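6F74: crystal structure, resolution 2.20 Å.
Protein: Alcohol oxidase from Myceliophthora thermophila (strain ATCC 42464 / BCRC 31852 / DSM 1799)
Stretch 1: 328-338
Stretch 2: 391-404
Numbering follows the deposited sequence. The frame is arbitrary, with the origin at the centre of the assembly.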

# COMPACT_ATOMS: atom_id res chain seq x y z
N LYS A 328 3.78 -23.99 -20.93
CA LYS A 328 4.66 -24.79 -20.09
C LYS A 328 6.09 -24.20 -20.02
O LYS A 328 6.60 -24.01 -18.92
CB LYS A 328 4.66 -26.23 -20.55
CG LYS A 328 5.38 -27.15 -19.58
CD LYS A 328 5.51 -28.57 -20.13
CE LYS A 328 6.51 -29.37 -19.30
NZ LYS A 328 7.85 -28.71 -19.18
N ASP A 329 6.69 -23.88 -21.18
CA ASP A 329 8.08 -23.40 -21.20
C ASP A 329 8.28 -22.03 -20.54
O ASP A 329 9.25 -21.83 -19.83
CB ASP A 329 8.61 -23.31 -22.64
CG ASP A 329 8.64 -24.64 -23.36
OD1 ASP A 329 8.99 -25.68 -22.79
OD2 ASP A 329 8.30 -24.61 -24.54
N LEU A 330 7.36 -21.11 -20.79
CA LEU A 330 7.36 -19.80 -20.13
C LEU A 330 7.34 -19.93 -18.63
O LEU A 330 8.09 -19.24 -17.91
CB LEU A 330 6.16 -18.94 -20.57
CG LEU A 330 6.06 -17.59 -19.83
CD1 LEU A 330 7.31 -16.74 -20.10
CD2 LEU A 330 4.80 -16.85 -20.19
N LEU A 331 6.47 -20.77 -18.14
CA LEU A 331 6.31 -20.94 -16.69
C LEU A 331 7.47 -21.71 -16.10
O LEU A 331 7.83 -21.44 -14.97
CB LEU A 331 4.96 -21.59 -16.35
CG LEU A 331 3.65 -20.84 -16.67
CD1 LEU A 331 2.44 -21.43 -15.97
CD2 LEU A 331 3.70 -19.35 -16.35
N ASP A 332 8.08 -22.63 -16.85
CA ASP A 332 9.31 -23.30 -16.40
C ASP A 332 10.38 -22.23 -16.10
O ASP A 332 11.02 -22.26 -15.05
CB ASP A 332 9.86 -24.29 -17.45
CG ASP A 332 8.98 -25.57 -17.62
OD1 ASP A 332 7.96 -25.73 -16.93
OD2 ASP A 332 9.34 -26.42 -18.45
N ALA A 333 10.56 -21.30 -17.04
CA ALA A 333 11.58 -20.27 -16.94
C ALA A 333 11.28 -19.29 -15.82
O ALA A 333 12.19 -18.82 -15.17
CB ALA A 333 11.71 -19.54 -18.27
N ILE A 334 10.00 -18.99 -15.59
CA ILE A 334 9.58 -18.11 -14.49
C ILE A 334 9.86 -18.77 -13.14
O ILE A 334 10.33 -18.12 -12.19
CB ILE A 334 8.10 -17.69 -14.65
CG1 ILE A 334 8.01 -16.74 -15.84
CG2 ILE A 334 7.58 -17.01 -13.39
CD1 ILE A 334 6.62 -16.32 -16.25
N ALA A 335 9.60 -20.07 -13.06
CA ALA A 335 9.98 -20.84 -11.89
C ALA A 335 11.49 -20.76 -11.64
O ALA A 335 11.90 -20.46 -10.54
CB ALA A 335 9.52 -22.28 -12.03
N VAL A 336 12.30 -21.00 -12.68
CA VAL A 336 13.76 -20.90 -12.57
C VAL A 336 14.19 -19.52 -12.11
O VAL A 336 15.04 -19.39 -11.25
CB VAL A 336 14.47 -21.23 -13.93
CG1 VAL A 336 15.95 -20.83 -13.91
CG2 VAL A 336 14.36 -22.71 -14.25
N LEU A 337 13.59 -18.49 -12.71
CA LEU A 337 13.89 -17.11 -12.40
C LEU A 337 13.63 -16.82 -10.92
O LEU A 337 14.43 -16.15 -10.26
CB LEU A 337 13.06 -16.16 -13.28
CG LEU A 337 13.13 -14.65 -12.99
CD1 LEU A 337 12.98 -13.84 -14.27
CD2 LEU A 337 12.08 -14.18 -11.98
N HIS A 338 12.48 -17.29 -10.43
CA HIS A 338 12.17 -17.15 -9.01
C HIS A 338 13.28 -17.75 -8.13
O HIS A 338 13.67 -17.16 -7.14
CB HIS A 338 10.80 -17.74 -8.65
CG HIS A 338 9.65 -16.81 -8.93
ND1 HIS A 338 9.29 -16.43 -10.20
CD2 HIS A 338 8.76 -16.23 -8.10
CE1 HIS A 338 8.25 -15.62 -10.14
NE2 HIS A 338 7.91 -15.48 -8.88
N PRO A 391 23.78 -14.63 -12.44
CA PRO A 391 23.20 -15.92 -12.05
C PRO A 391 21.85 -16.19 -12.74
O PRO A 391 21.59 -17.33 -13.14
CB PRO A 391 23.05 -15.78 -10.53
CG PRO A 391 24.10 -14.79 -10.14
CD PRO A 391 24.04 -13.79 -11.25
N LEU A 392 21.04 -15.14 -12.91
CA LEU A 392 19.78 -15.23 -13.67
C LEU A 392 19.96 -15.42 -15.17
O LEU A 392 19.33 -16.31 -15.74
CB LEU A 392 18.88 -14.01 -13.42
CG LEU A 392 17.52 -14.04 -14.15
CD1 LEU A 392 16.70 -15.29 -13.89
CD2 LEU A 392 16.76 -12.79 -13.78
N MET A 393 20.77 -14.60 -15.82
CA MET A 393 20.95 -14.75 -17.30
C MET A 393 21.59 -16.06 -17.70
O MET A 393 21.21 -16.68 -18.70
CB MET A 393 21.74 -13.56 -17.88
CG MET A 393 21.12 -12.20 -17.55
SD MET A 393 19.40 -12.03 -18.06
CE MET A 393 18.48 -12.50 -16.68
N ASN A 394 22.52 -16.53 -16.86
CA ASN A 394 23.12 -17.83 -17.06
C ASN A 394 22.07 -18.94 -16.95
O ASN A 394 22.09 -19.87 -17.75
CB ASN A 394 24.25 -18.09 -16.05
CG ASN A 394 25.45 -17.16 -16.25
OD1 ASN A 394 25.64 -16.54 -17.30
ND2 ASN A 394 26.30 -17.09 -15.23
N ALA A 395 21.17 -18.84 -15.98
CA ALA A 395 20.15 -19.87 -15.81
C ALA A 395 19.16 -19.84 -16.95
O ALA A 395 18.63 -20.88 -17.33
CB ALA A 395 19.43 -19.74 -14.47
N LEU A 396 18.93 -18.66 -17.51
CA LEU A 396 18.06 -18.50 -18.69
C LEU A 396 18.62 -18.92 -20.03
O LEU A 396 17.84 -19.09 -20.93
CB LEU A 396 17.58 -17.05 -18.80
CG LEU A 396 16.57 -16.66 -17.71
CD1 LEU A 396 16.32 -15.16 -17.76
CD2 LEU A 396 15.26 -17.46 -17.82
N LYS A 397 19.93 -19.10 -20.16
CA LYS A 397 20.53 -19.66 -21.40
C LYS A 397 19.91 -20.99 -21.81
O LYS A 397 19.82 -21.26 -23.00
CB LYS A 397 22.04 -19.85 -21.28
CG LYS A 397 22.83 -18.56 -21.16
CD LYS A 397 24.27 -18.86 -20.78
CE LYS A 397 25.09 -17.59 -20.60
NZ LYS A 397 26.52 -17.91 -20.39
N LYS A 398 19.44 -21.79 -20.88
CA LYS A 398 18.81 -23.10 -21.21
C LYS A 398 17.49 -22.98 -21.95
O LYS A 398 16.98 -23.98 -22.47
CB LYS A 398 18.56 -23.96 -19.96
CG LYS A 398 19.79 -24.28 -19.11
CD LYS A 398 20.84 -25.03 -19.92
CE LYS A 398 21.63 -26.05 -19.11
NZ LYS A 398 22.60 -26.77 -19.96
N PHE A 399 16.90 -21.78 -21.94
CA PHE A 399 15.61 -21.50 -22.58
C PHE A 399 15.74 -20.71 -23.87
O PHE A 399 14.74 -20.27 -24.39
CB PHE A 399 14.72 -20.77 -21.57
CG PHE A 399 14.37 -21.58 -20.36
CD1 PHE A 399 13.35 -22.55 -20.42
CD2 PHE A 399 15.07 -21.41 -19.19
CE1 PHE A 399 13.04 -23.33 -19.31
CE2 PHE A 399 14.77 -22.20 -18.07
CZ PHE A 399 13.75 -23.16 -18.13
N GLU A 400 16.92 -20.58 -24.45
CA GLU A 400 17.08 -19.72 -25.65
C GLU A 400 16.40 -20.34 -26.86
O GLU A 400 15.83 -19.61 -27.67
CB GLU A 400 18.55 -19.39 -25.97
CG GLU A 400 19.26 -18.72 -24.80
CD GLU A 400 19.57 -17.22 -24.91
OE1 GLU A 400 18.75 -16.42 -25.47
OE2 GLU A 400 20.65 -16.85 -24.28
N ASP A 401 16.40 -21.66 -26.96
CA ASP A 401 15.68 -22.36 -28.01
C ASP A 401 14.16 -22.34 -27.86
O ASP A 401 13.47 -22.52 -28.84
CB ASP A 401 16.17 -23.82 -28.09
CG ASP A 401 17.65 -23.90 -28.47
OD1 ASP A 401 18.18 -22.83 -28.87
OD2 ASP A 401 18.28 -24.98 -28.33
N LYS A 402 13.67 -22.13 -26.64
CA LYS A 402 12.26 -22.27 -26.29
C LYS A 402 11.52 -20.93 -26.12
O LYS A 402 10.32 -20.86 -26.34
CB LYS A 402 12.17 -23.11 -25.00
CG LYS A 402 12.92 -24.45 -25.09
CD LYS A 402 12.65 -25.42 -23.95
CE LYS A 402 12.68 -26.90 -24.39
NZ LYS A 402 13.95 -27.37 -25.07
N LEU A 403 12.26 -19.88 -25.77
CA LEU A 403 11.71 -18.56 -25.48
C LEU A 403 12.50 -17.45 -26.17
O LEU A 403 13.70 -17.60 -26.42
CB LEU A 403 11.72 -18.30 -23.99
CG LEU A 403 11.08 -19.37 -23.10
CD1 LEU A 403 11.30 -19.14 -21.64
CD2 LEU A 403 9.57 -19.45 -23.33
N VAL A 404 11.82 -16.35 -26.50
CA VAL A 404 12.48 -15.12 -26.94
C VAL A 404 12.79 -14.26 -25.71
O VAL A 404 11.89 -13.89 -24.96
CB VAL A 404 11.59 -14.32 -27.89
CG1 VAL A 404 12.31 -13.06 -28.37
CG2 VAL A 404 11.14 -15.20 -29.08

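The contact between 328-338 and 391-404 is a matter of shape: no hydrogen bond crosses it, and 509 Å² is buried, both sides summed. The helix of 328-338 runs roughly antiparallel to helix 391-396, at 152°, with the axes 9.8 Å apart at closest approach. The loop after that second helix then follows the first helix back to D329.

A333 is the central hollow. Its side chain is a single methyl, which leaves room for three larger groups. The F399 ring lies flat against it: A333 CB sits 3.8 Å from the ring centroid, 5° off the normal. L403 CD1 packs at 3.4 Å from A333 CB, and L396 CD2 at 4.1 Å.

F399 is the main bump. The edge of its ring meets V336, with F399 CE2 3.9 Å from V336 CG2, while F399 CE1 lies 3.8 Å from D332 CB. The other methyl of V336, CG1, rests 3.7 Å from A395 CB. A small alanine suits this spot, where the branched valine fills the space.

At one end, L392 reaches in from the side, placing CD1 3.7 Å from L337 CG. At the other, L403 CD2 lies 4.0 Å from D329 CB. The aliphatic part of K402 covers D329, with CD 3.8 Å from D329 OD1, and its amine leads away.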